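Local coordinates for protein cystathionine beta-lyases/cystathionine gamma-synthases (Corynebacterium glutamicum, PDB 5X5H) that probably makes L,L-cystathionine from O-succinyl-L-homoserine and L-cysteine with pyridoxal 5'-phosphate as cofactor, a step of methionine biosynthesis, at residues E277-Y283 against M305-A311. Residues are numbered along the deposited sequence.
Sequences EVSTVLY and MISVRFA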
ATOM      1  N   GLU A 277     -44.540  -1.584 -11.976  1.00 19.87           N
ATOM      2  CA  GLU A 277     -43.977  -2.490 -10.982  1.00 19.97           C
ATOM      3  C   GLU A 277     -43.616  -1.759  -9.715  1.00 18.95           C
ATOM      4  O   GLU A 277     -43.484  -2.390  -8.639  1.00 18.59           O
ATOM      5  CB  GLU A 277     -42.768  -3.167 -11.478  1.00 21.81           C
ATOM      6  CG  GLU A 277     -42.915  -4.020 -12.721  1.00 25.71           C
ATOM      7  CD  GLU A 277     -42.789  -3.280 -14.049  1.00 27.30           C
ATOM      8  OE1 GLU A 277     -42.675  -2.036 -14.099  1.00 23.52           O
ATOM      9  OE2 GLU A 277     -42.648  -3.956 -15.107  1.00 31.45           O
ATOM     10  N   VAL A 278     -43.471  -0.443  -9.801  1.00 19.45           N
ATOM     11  CA  VAL A 278     -43.023   0.381  -8.699  1.00 17.62           C
ATOM     12  C   VAL A 278     -44.156   1.078  -8.009  1.00 18.10           C
ATOM     13  O   VAL A 278     -44.898   1.816  -8.738  1.00 19.87           O
ATOM     14  CB  VAL A 278     -41.990   1.430  -9.266  1.00 17.64           C
ATOM     15  CG1 VAL A 278     -41.661   2.480  -8.247  1.00 19.68           C
ATOM     16  CG2 VAL A 278     -40.801   0.660  -9.783  1.00 20.75           C
ATOM     17  N   SER A 279     -44.379   0.902  -6.719  1.00 18.04           N
ATOM     18  CA  SER A 279     -45.383   1.690  -6.045  1.00 18.72           C
ATOM     19  C   SER A 279     -44.945   3.087  -5.644  1.00 19.06           C
ATOM     20  O   SER A 279     -45.702   4.019  -5.761  1.00 19.10           O
ATOM     21  CB  SER A 279     -45.975   0.997  -4.772  1.00 21.19           C
ATOM     22  OG  SER A 279     -44.864   0.562  -4.040  1.00 30.60           O
ATOM     23  N   THR A 280     -43.660   3.274  -5.267  1.00 16.15           N
ATOM     24  CA  THR A 280     -43.174   4.547  -4.777  1.00 17.10           C
ATOM     25  C   THR A 280     -41.679   4.598  -5.142  1.00 16.23           C
ATOM     26  O   THR A 280     -40.977   3.661  -4.862  1.00 16.82           O
ATOM     27  CB  THR A 280     -43.235   4.734  -3.212  1.00 19.29           C
ATOM     28  OG1 THR A 280     -44.629   4.598  -2.813  1.00 24.95           O
ATOM     29  CG2 THR A 280     -42.817   6.042  -2.756  1.00 25.79           C
ATOM     30  N   VAL A 281     -41.259   5.740  -5.706  1.00 14.55           N
ATOM     31  CA  VAL A 281     -39.812   6.117  -5.869  1.00 12.78           C
ATOM     32  C   VAL A 281     -39.516   7.163  -4.843  1.00 13.60           C
ATOM     33  O   VAL A 281     -40.145   8.171  -4.749  1.00 15.74           O
ATOM     34  CB  VAL A 281     -39.509   6.624  -7.236  1.00 13.48           C
ATOM     35  CG1 VAL A 281     -38.000   6.925  -7.360  1.00 14.90           C
ATOM     36  CG2 VAL A 281     -39.891   5.637  -8.269  1.00 14.65           C
ATOM     37  N   LEU A 282     -38.487   6.867  -4.007  1.00 12.83           N
ATOM     38  CA  LEU A 282     -37.980   7.724  -3.031  1.00 12.71           C
ATOM     39  C   LEU A 282     -36.692   8.357  -3.586  1.00 12.25           C
ATOM     40  O   LEU A 282     -35.683   7.672  -3.725  1.00 13.94           O
ATOM     41  CB  LEU A 282     -37.678   6.953  -1.708  1.00 13.52           C
ATOM     42  CG  LEU A 282     -38.944   6.358  -1.069  1.00 16.06           C
ATOM     43  CD1 LEU A 282     -38.585   5.333  -0.036  1.00 17.85           C
ATOM     44  CD2 LEU A 282     -39.819   7.403  -0.548  1.00 17.60           C
ATOM     45  N   TYR A 283     -36.789   9.612  -3.899  1.00 12.19           N
ATOM     46  CA  TYR A 283     -35.634  10.381  -4.434  1.00 11.65           C
ATOM     47  C   TYR A 283     -35.886  11.821  -4.094  1.00 12.53           C
ATOM     48  O   TYR A 283     -36.940  12.383  -4.507  1.00 13.57           O
ATOM     49  CB  TYR A 283     -35.463  10.189  -5.937  1.00 11.68           C
ATOM     50  CG  TYR A 283     -34.186  10.904  -6.494  1.00 12.13           C
ATOM     51  CD1 TYR A 283     -32.913  10.486  -6.063  1.00 13.03           C
ATOM     52  CD2 TYR A 283     -34.239  12.018  -7.315  1.00 12.57           C
ATOM     53  CE1 TYR A 283     -31.820  11.141  -6.460  1.00 12.50           C
ATOM     54  CE2 TYR A 283     -33.079  12.656  -7.711  1.00 11.84           C
ATOM     55  CZ  TYR A 283     -31.886  12.215  -7.257  1.00 12.82           C
ATOM     56  OH  TYR A 283     -30.737  12.900  -7.585  1.00 13.26           O
ATOM     57  N   MET A 305     -28.477   8.429  -4.452  1.00 10.43           N
ATOM     58  CA  MET A 305     -29.207   7.304  -3.843  1.00 11.54           C
ATOM     59  C   MET A 305     -30.659   7.375  -4.264  1.00 12.04           C
ATOM     60  O   MET A 305     -31.256   8.425  -4.366  1.00 13.31           O
ATOM     61  CB  MET A 305     -29.116   7.398  -2.355  1.00 12.75           C
ATOM     62  CG  MET A 305     -27.704   7.239  -1.779  1.00 14.76           C
ATOM     63  SD  MET A 305     -26.804   5.801  -2.199  1.00 12.96           S
ATOM     64  CE  MET A 305     -27.886   4.559  -1.474  1.00 13.74           C
ATOM     65  N   ILE A 306     -31.210   6.208  -4.531  1.00 11.75           N
ATOM     66  CA  ILE A 306     -32.707   6.096  -4.808  1.00 13.10           C
ATOM     67  C   ILE A 306     -33.158   4.870  -4.022  1.00 13.42           C
ATOM     68  O   ILE A 306     -32.541   3.800  -4.072  1.00 14.11           O
ATOM     69  CB  ILE A 306     -32.912   5.776  -6.259  1.00 13.98           C
ATOM     70  CG1 ILE A 306     -32.324   6.850  -7.183  1.00 14.61           C
ATOM     71  CG2 ILE A 306     -34.434   5.603  -6.556  1.00 16.13           C
ATOM     72  CD1 ILE A 306     -32.378   6.521  -8.652  1.00 15.26           C
ATOM     73  N   SER A 307     -34.307   4.965  -3.381  1.00 12.79           N
ATOM     74  CA  SER A 307     -34.992   3.789  -2.873  1.00 13.03           C
ATOM     75  C   SER A 307     -36.315   3.593  -3.581  1.00 12.46           C
ATOM     76  O   SER A 307     -36.869   4.566  -4.071  1.00 13.51           O
ATOM     77  CB  SER A 307     -35.165   3.843  -1.365  1.00 13.66           C
ATOM     78  OG  SER A 307     -33.867   3.595  -0.731  1.00 14.20           O
ATOM     79  N   VAL A 308     -36.714   2.377  -3.651  1.00 13.66           N
ATOM     80  CA  VAL A 308     -37.875   1.972  -4.506  1.00 15.40           C
ATOM     81  C   VAL A 308     -38.676   0.990  -3.675  1.00 16.25           C
ATOM     82  O   VAL A 308     -38.137   0.037  -3.181  1.00 16.94           O
ATOM     83  CB  VAL A 308     -37.377   1.316  -5.741  1.00 19.95           C
ATOM     84  CG1 VAL A 308     -38.533   1.003  -6.701  1.00 23.45           C
ATOM     85  CG2 VAL A 308     -36.329   2.180  -6.469  1.00 24.15           C
ATOM     86  N   ARG A 309     -39.997   1.197  -3.671  1.00 15.55           N
ATOM     87  CA  ARG A 309     -40.923   0.222  -3.081  1.00 17.00           C
ATOM     88  C   ARG A 309     -41.699  -0.440  -4.172  1.00 17.66           C
ATOM     89  O   ARG A 309     -42.257   0.252  -5.012  1.00 20.98           O
ATOM     90  CB  ARG A 309     -41.828   0.892  -2.080  1.00 17.86           C
ATOM     91  CG  ARG A 309     -41.141   1.524  -0.874  1.00 19.69           C
ATOM     92  CD  ARG A 309     -41.954   2.081   0.268  1.00 22.57           C
ATOM     93  NE  ARG A 309     -42.750   0.994   0.818  1.00 23.27           N
ATOM     94  CZ  ARG A 309     -43.742   1.134   1.671  1.00 26.58           C
ATOM     95  NH1 ARG A 309     -43.952   2.281   2.229  1.00 28.12           N
ATOM     96  NH2 ARG A 309     -44.403   0.031   1.998  1.00 26.84           N
ATOM     97  N   PHE A 310     -41.745  -1.781  -4.186  1.00 16.40           N
ATOM     98  CA  PHE A 310     -42.300  -2.593  -5.203  1.00 17.01           C
ATOM     99  C   PHE A 310     -43.793  -3.001  -4.910  1.00 21.39           C
ATOM    100  O   PHE A 310     -44.093  -3.418  -3.814  1.00 20.52           O
ATOM    101  CB  PHE A 310     -41.480  -3.827  -5.386  1.00 18.66           C
ATOM    102  CG  PHE A 310     -40.196  -3.558  -6.118  1.00 16.92           C
ATOM    103  CD1 PHE A 310     -39.079  -3.137  -5.478  1.00 18.31           C
ATOM    104  CD2 PHE A 310     -40.157  -3.662  -7.482  1.00 21.15           C
ATOM    105  CE1 PHE A 310     -37.920  -2.757  -6.196  1.00 17.51           C
ATOM    106  CE2 PHE A 310     -38.977  -3.344  -8.188  1.00 21.49           C
ATOM    107  CZ  PHE A 310     -37.822  -2.942  -7.509  1.00 18.83           C
ATOM    108  N   ALA A 311     -44.588  -2.816  -5.941  1.00 20.49           N
ATOM    109  CA  ALA A 311     -46.034  -3.164  -5.839  1.00 21.81           C
ATOM    110  C   ALA A 311     -46.199  -4.612  -5.502  1.00 22.03           C
ATOM    111  O   ALA A 311     -47.149  -4.972  -4.772  1.00 23.32           O
ATOM    112  CB  ALA A 311     -46.658  -2.833  -7.186  1.00 22.48           C
TER
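An antiparallel strand pair with a classic beta bulge forms one margin of the C-terminal domain sheet in this PLP-dependent enzyme of the trans-sulfuration family: 278-282 is an edge strand of this sheet within the chain, and 305-310 joins it to strand 362-366. The Met305 side chain touches Leu333 of the cofactor pocket, about 8 Å from the bound PLP, while Met305 O meets the edge of the Tyr283 ring at CD1 (3.1 Å). Ile306 CG2 packs on Val281 CG1 (3.9 Å), on the face covered by helix 254-273. Ser307 and Leu282 form a hydrogen-bonded pair, Leu282 N to Ser307 O 2.8 Å and Ser307 N to Leu282 O 3.1 Å. Val308 CG1 meets Val278 CG1 (3.8 Å); on the other face, Arg309 extends to a salt bridge with Asp361. Arg309 N donates to Thr280 O (2.9 Å), but the bulge makes Arg309 O accept from both Ser279 N (2.8 Å) and, weakly, Thr280 N (3.3 Å). Past Phe310, packed against helix 313-323, Ala311 N closes the ladder on Glu277 O at 2.9 Å.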